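Local coordinates for protein 6-phosphogluconate dehydrogenase, NAD-binding (Mycolicibacterium smegmatis MC2 155, PDB 6SMT) that reduces imines with S enantioselectivity and binds NADPH, probably its hydride donor, at residues 144-149 against 162-167; 67-72 against 154-159. All blocks are in the same frame, centred on the assembly; numbering follows the deposited sequence.

Contact 1: 144-149 against 162-167; sequences GPQALF and LTWVGE
E167 OE2 is gripped twice: by the backbone N of Q146 at 2.9 Å, which meets it from above the carboxylate plane, and by a water at 2.7 Å that also donates to Q146 OE1. The E167 chain, bent at chi2 (-81°), folds back, bringing its carboxylate to the first turn of helix 146-156, just past N-cap P145. G144 N donates to G166 O at 2.9 Å, almost straight and in the carbonyl plane. W164 NE1 returns a 2.9 Å bond to G144 O, which lies in the indole plane, although the N-H comes from above the plane of that carbonyl. The indole is sandwiched: G166 N sits over the centre of one face, while the extended Q146 side chain crosses the other, its CG 4.0 Å from the six-membered-ring centroid and its amide stacked nearly parallel. Behind the indole, W164 CB makes a CH-pi contact over the F149 face, 3.8 Å from the ring centroid, and L162 CB lies at that ring's edge. A carboxylate taking one amide N-H and a water at a helix start is probably stabilised in its charged form; the hydrogen bonds tie helix 146-156 to residues 164-167.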
loop_
_atom_site.group_PDB
_atom_site.type_symbol
_atom_site.label_atom_id
_atom_site.label_comp_id
_atom_site.label_asym_id
_atom_site.label_seq_id
_atom_site.Cartn_x
_atom_site.Cartn_y
_atom_site.Cartn_z
ATOM N N GLY B 144 -1.749 16.253 -23.428
ATOM C CA GLY B 144 -1.418 17.177 -24.512
ATOM C C GLY B 144 -2.400 17.001 -25.651
ATOM O O GLY B 144 -3.446 16.374 -25.466
ATOM N N PRO B 145 -2.100 17.577 -26.814
ATOM C CA PRO B 145 -3.127 17.537 -27.871
ATOM C C PRO B 145 -3.554 16.133 -28.253
ATOM O O PRO B 145 -2.712 15.315 -28.545
ATOM C CB PRO B 145 -2.378 18.232 -28.999
ATOM C CG PRO B 145 -1.459 19.171 -28.311
ATOM C CD PRO B 145 -0.954 18.415 -27.089
ATOM N N GLN B 146 -4.858 15.874 -28.285
ATOM C CA GLN B 146 -5.407 14.537 -28.594
ATOM C C GLN B 146 -4.945 14.053 -29.938
ATOM O O GLN B 146 -4.496 12.908 -30.062
ATOM C CB GLN B 146 -6.922 14.465 -28.489
ATOM C CG GLN B 146 -7.411 13.023 -28.505
ATOM C CD GLN B 146 -8.907 12.922 -28.254
ATOM O OE1 GLN B 146 -9.610 13.952 -28.193
ATOM N NE2 GLN B 146 -9.395 11.692 -28.159
ATOM N N ALA B 147 -4.911 14.913 -30.927
ATOM C CA ALA B 147 -4.515 14.470 -32.270
ATOM C C ALA B 147 -3.075 14.057 -32.301
ATOM O O ALA B 147 -2.718 13.200 -33.109
ATOM C CB ALA B 147 -4.701 15.637 -33.227
ATOM N N LEU B 148 -2.235 14.681 -31.481
ATOM C CA LEU B 148 -0.792 14.361 -31.462
ATOM C C LEU B 148 -0.613 13.006 -30.787
ATOM O O LEU B 148 0.183 12.146 -31.262
ATOM C CB LEU B 148 -0.077 15.486 -30.720
ATOM C CG LEU B 148 1.419 15.315 -30.581
ATOM C CD1 LEU B 148 2.023 15.349 -31.962
ATOM C CD2 LEU B 148 1.960 16.456 -29.722
ATOM N N PHE B 149 -1.329 12.720 -29.697
ATOM C CA PHE B 149 -1.346 11.378 -29.131
ATOM C C PHE B 149 -1.781 10.355 -30.206
ATOM O O PHE B 149 -1.167 9.340 -30.363
ATOM C CB PHE B 149 -2.248 11.354 -27.911
ATOM C CG PHE B 149 -2.474 9.973 -27.387
ATOM C CD1 PHE B 149 -1.528 9.323 -26.601
ATOM C CD2 PHE B 149 -3.665 9.336 -27.627
ATOM C CE1 PHE B 149 -1.745 8.035 -26.139
ATOM C CE2 PHE B 149 -3.916 8.089 -27.147
ATOM C CZ PHE B 149 -2.939 7.411 -26.442
ATOM N N LEU B 162 -1.876 2.278 -23.036
ATOM C CA LEU B 162 -1.791 3.741 -23.031
ATOM C C LEU B 162 -3.090 4.376 -22.621
ATOM O O LEU B 162 -4.214 3.883 -22.945
ATOM C CB LEU B 162 -1.406 4.213 -24.431
ATOM C CG LEU B 162 -0.312 3.474 -25.164
ATOM C CD1 LEU B 162 -0.177 4.132 -26.525
ATOM C CD2 LEU B 162 0.989 3.430 -24.409
ATOM N N THR B 163 -3.018 5.460 -21.857
ATOM C CA THR B 163 -4.217 6.233 -21.499
ATOM C C THR B 163 -3.948 7.706 -21.742
ATOM O O THR B 163 -2.988 8.205 -21.130
ATOM C CB THR B 163 -4.644 6.097 -20.018
ATOM O OG1 THR B 163 -4.790 4.704 -19.718
ATOM C CG2 THR B 163 -5.970 6.794 -19.759
ATOM N N TRP B 164 -4.751 8.349 -22.588
ATOM C CA TRP B 164 -4.714 9.807 -22.753
ATOM C C TRP B 164 -5.657 10.403 -21.747
ATOM O O TRP B 164 -6.870 10.074 -21.732
ATOM C CB TRP B 164 -4.986 10.174 -24.213
ATOM C CG TRP B 164 -5.050 11.655 -24.431
ATOM C CD1 TRP B 164 -3.979 12.431 -24.694
ATOM C CD2 TRP B 164 -6.212 12.487 -24.484
ATOM N NE1 TRP B 164 -4.378 13.714 -24.909
ATOM C CE2 TRP B 164 -5.759 13.775 -24.802
ATOM C CE3 TRP B 164 -7.570 12.243 -24.301
ATOM C CZ2 TRP B 164 -6.632 14.856 -24.969
ATOM C CZ3 TRP B 164 -8.430 13.330 -24.385
ATOM C CH2 TRP B 164 -7.952 14.611 -24.676
ATOM N N VAL B 165 -5.137 11.325 -20.903
ATOM C CA VAL B 165 -5.946 11.859 -19.780
ATOM C C VAL B 165 -6.400 13.277 -20.014
ATOM O O VAL B 165 -7.092 13.832 -19.137
ATOM C CB VAL B 165 -5.210 11.690 -18.426
ATOM C CG1 VAL B 165 -4.943 10.236 -18.167
ATOM C CG2 VAL B 165 -3.924 12.494 -18.356
ATOM N N GLY B 166 -6.063 13.921 -21.109
ATOM C CA GLY B 166 -6.585 15.245 -21.404
ATOM C C GLY B 166 -5.617 16.181 -22.069
ATOM O O GLY B 166 -4.432 15.865 -22.280
ATOM N N GLU B 167 -6.129 17.342 -22.455
ATOM C CA GLU B 167 -5.413 18.264 -23.278
ATOM C C GLU B 167 -4.406 19.077 -22.458
ATOM O O GLU B 167 -3.378 19.523 -23.023
ATOM C CB GLU B 167 -6.391 19.282 -23.919
ATOM C CG GLU B 167 -7.280 18.676 -24.999
ATOM C CD GLU B 167 -6.550 18.579 -26.330
ATOM O OE1 GLU B 167 -5.742 19.494 -26.611
ATOM O OE2 GLU B 167 -6.836 17.657 -27.110
HETATM O O HOH W 1 -9.358 16.706 -27.474
#

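Contact 2: 67-72 against 154-159; sequences SDLALV and GVLDTL
V155 comes first. Its CG1, anti to the backbone N (chi1 163°), meets CD2 of L69 tip to tip at 3.9 Å, the closest approach between 154-159 and strand 69-72. L69 reaches out to it with CG anti to its own backbone N (chi1 178°). V155 also packs on V13 of the neighbouring strand 12-16, so it spans two strands.

L156 starts with its CB turned across rather than at the strand, but its CD2 branch comes in nearer. This CD2 lies 4.5 Å from L69 CD2 and 4.4 Å from L71 CD2, bridging the two leucines that stand on one face of the strand; I97 of strand 95-98 touches L156 as well.

D157 pairs with R153 in a salt bridge, OD1 to NH1. T158 then closes the turn: its OG1 donates to V155 O at 2.9 Å, nearly along the C=O axis, and its backbone N donates to the same oxygen at 3.2 Å, so two bonds hold that carbonyl.

L159, whose N bonds to L156 O, points back at the strand. Its CD1 meets L71 CD1 at 4.5 Å, and it also rests on L25, A28 and L29 of helix 20-31, which follows a GxGxxG sequence consistent with the dinucleotide-binding turn. Between the two segments everything is methyl against methyl, mostly at loose van der Waals distance. The sheet order 3-2-1-4-5-6 is Rossmann-type, and the helix of the unit added beyond it folds back over the middle strands, as in the 6-phosphogluconate dehydrogenase-like NAD(P) domain.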
loop_
_atom_site.group_PDB
_atom_site.type_symbol
_atom_site.label_atom_id
_atom_site.label_comp_id
_atom_site.label_asym_id
_atom_site.label_seq_id
_atom_site.Cartn_x
_atom_site.Cartn_y
_atom_site.Cartn_z
ATOM N N SER B 67 15.060 11.353 -35.793
ATOM C CA SER B 67 13.764 10.700 -35.686
ATOM C C SER B 67 12.555 11.636 -35.717
ATOM O O SER B 67 12.659 12.798 -35.359
ATOM C CB SER B 67 13.702 9.872 -34.393
ATOM O OG SER B 67 14.830 8.996 -34.239
ATOM N N ASP B 68 11.419 11.073 -35.995
ATOM C CA ASP B 68 10.154 11.848 -35.974
ATOM C C ASP B 68 9.662 12.037 -34.541
ATOM O O ASP B 68 8.992 13.047 -34.290
ATOM C CB ASP B 68 9.083 11.143 -36.775
ATOM C CG ASP B 68 9.396 11.071 -38.268
ATOM O OD1 ASP B 68 10.124 11.948 -38.734
ATOM O OD2 ASP B 68 8.835 10.194 -38.887
ATOM N N LEU B 69 10.097 11.198 -33.615
ATOM C CA LEU B 69 9.574 11.119 -32.225
ATOM C C LEU B 69 10.726 10.936 -31.306
ATOM O O LEU B 69 11.519 10.018 -31.538
ATOM C CB LEU B 69 8.609 9.939 -32.142
ATOM C CG LEU B 69 8.000 9.662 -30.785
ATOM C CD1 LEU B 69 7.099 10.819 -30.369
ATOM C CD2 LEU B 69 7.175 8.394 -30.790
ATOM N N ALA B 70 10.828 11.739 -30.262
ATOM C CA ALA B 70 11.876 11.682 -29.256
ATOM C C ALA B 70 11.258 11.470 -27.857
ATOM O O ALA B 70 10.346 12.224 -27.532
ATOM C CB ALA B 70 12.758 12.883 -29.212
ATOM N N LEU B 71 11.690 10.431 -27.156
ATOM C CA LEU B 71 11.252 10.168 -25.779
ATOM C C LEU B 71 12.350 10.596 -24.839
ATOM O O LEU B 71 13.535 10.173 -25.057
ATOM C CB LEU B 71 10.968 8.676 -25.579
ATOM C CG LEU B 71 10.090 8.043 -26.628
ATOM C CD1 LEU B 71 9.839 6.572 -26.278
ATOM C CD2 LEU B 71 8.785 8.760 -26.830
ATOM N N VAL B 72 12.075 11.405 -23.820
ATOM C CA VAL B 72 13.081 11.871 -22.861
ATOM C C VAL B 72 12.819 11.248 -21.483
ATOM O O VAL B 72 11.808 11.539 -20.867
ATOM C CB VAL B 72 13.171 13.392 -22.794
ATOM C CG1 VAL B 72 14.365 13.760 -21.977
ATOM C CG2 VAL B 72 13.174 14.051 -24.182
ATOM N N GLY B 154 0.421 4.460 -32.454
ATOM C CA GLY B 154 0.813 3.179 -33.077
ATOM C C GLY B 154 2.231 2.774 -32.697
ATOM O O GLY B 154 2.468 1.600 -32.391
ATOM N N VAL B 155 3.167 3.690 -32.649
ATOM C CA VAL B 155 4.521 3.441 -32.091
ATOM C C VAL B 155 4.385 3.207 -30.594
ATOM O O VAL B 155 4.962 2.269 -30.027
ATOM C CB VAL B 155 5.462 4.581 -32.452
ATOM C CG1 VAL B 155 6.705 4.604 -31.599
ATOM C CG2 VAL B 155 5.754 4.472 -33.934
ATOM N N LEU B 156 3.673 4.084 -29.896
ATOM C CA LEU B 156 3.689 4.045 -28.413
ATOM C C LEU B 156 3.049 2.726 -27.948
ATOM O O LEU B 156 3.341 2.287 -26.840
ATOM C CB LEU B 156 2.933 5.272 -27.898
ATOM C CG LEU B 156 3.635 6.633 -28.087
ATOM C CD1 LEU B 156 2.726 7.775 -27.804
ATOM C CD2 LEU B 156 4.917 6.756 -27.314
ATOM N N ASP B 157 2.050 2.207 -28.654
ATOM C CA ASP B 157 1.328 0.996 -28.187
ATOM C C ASP B 157 2.255 -0.198 -28.018
ATOM O O ASP B 157 1.882 -1.072 -27.248
ATOM C CB ASP B 157 0.306 0.558 -29.236
ATOM C CG ASP B 157 -1.054 1.212 -29.147
ATOM O OD1 ASP B 157 -1.439 1.624 -28.018
ATOM O OD2 ASP B 157 -1.713 1.342 -30.215
ATOM N N THR B 158 3.465 -0.170 -28.608
ATOM C CA THR B 158 4.420 -1.260 -28.411
ATOM C C THR B 158 4.983 -1.205 -26.977
ATOM O O THR B 158 5.523 -2.207 -26.538
ATOM C CB THR B 158 5.567 -1.214 -29.435
ATOM O OG1 THR B 158 6.405 -0.093 -29.246
ATOM C CG2 THR B 158 5.091 -1.075 -30.856
ATOM N N LEU B 159 4.797 -0.107 -26.240
ATOM C CA LEU B 159 5.430 -0.030 -24.895
ATOM C C LEU B 159 4.512 -0.582 -23.814
ATOM O O LEU B 159 4.997 -0.994 -22.736
ATOM C CB LEU B 159 5.711 1.435 -24.609
ATOM C CG LEU B 159 6.670 2.156 -25.545
ATOM C CD1 LEU B 159 6.696 3.610 -25.204
ATOM C CD2 LEU B 159 8.020 1.398 -25.487
#

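In the fold
Helix 146-156 takes part in both contacts, and the two ends of it behave differently. Contact 1 lies at its N-terminal end, against strand 161-164, at the edge of the sheet within this chain, and the loop after it; it is partly buried, with a polar, water-bridged rim. Contact 2, at the other end, is buried and wholly apolar between its segments, and reaches strand 69-72 in the middle of the same sheet. Their centres lie 14 Å apart, and they touch directly: L162 CD1 packs on D157 OD1 at 3.2 Å. Their segments alternate along the chain; the helix is packed both on the strand that follows it and on one far earlier.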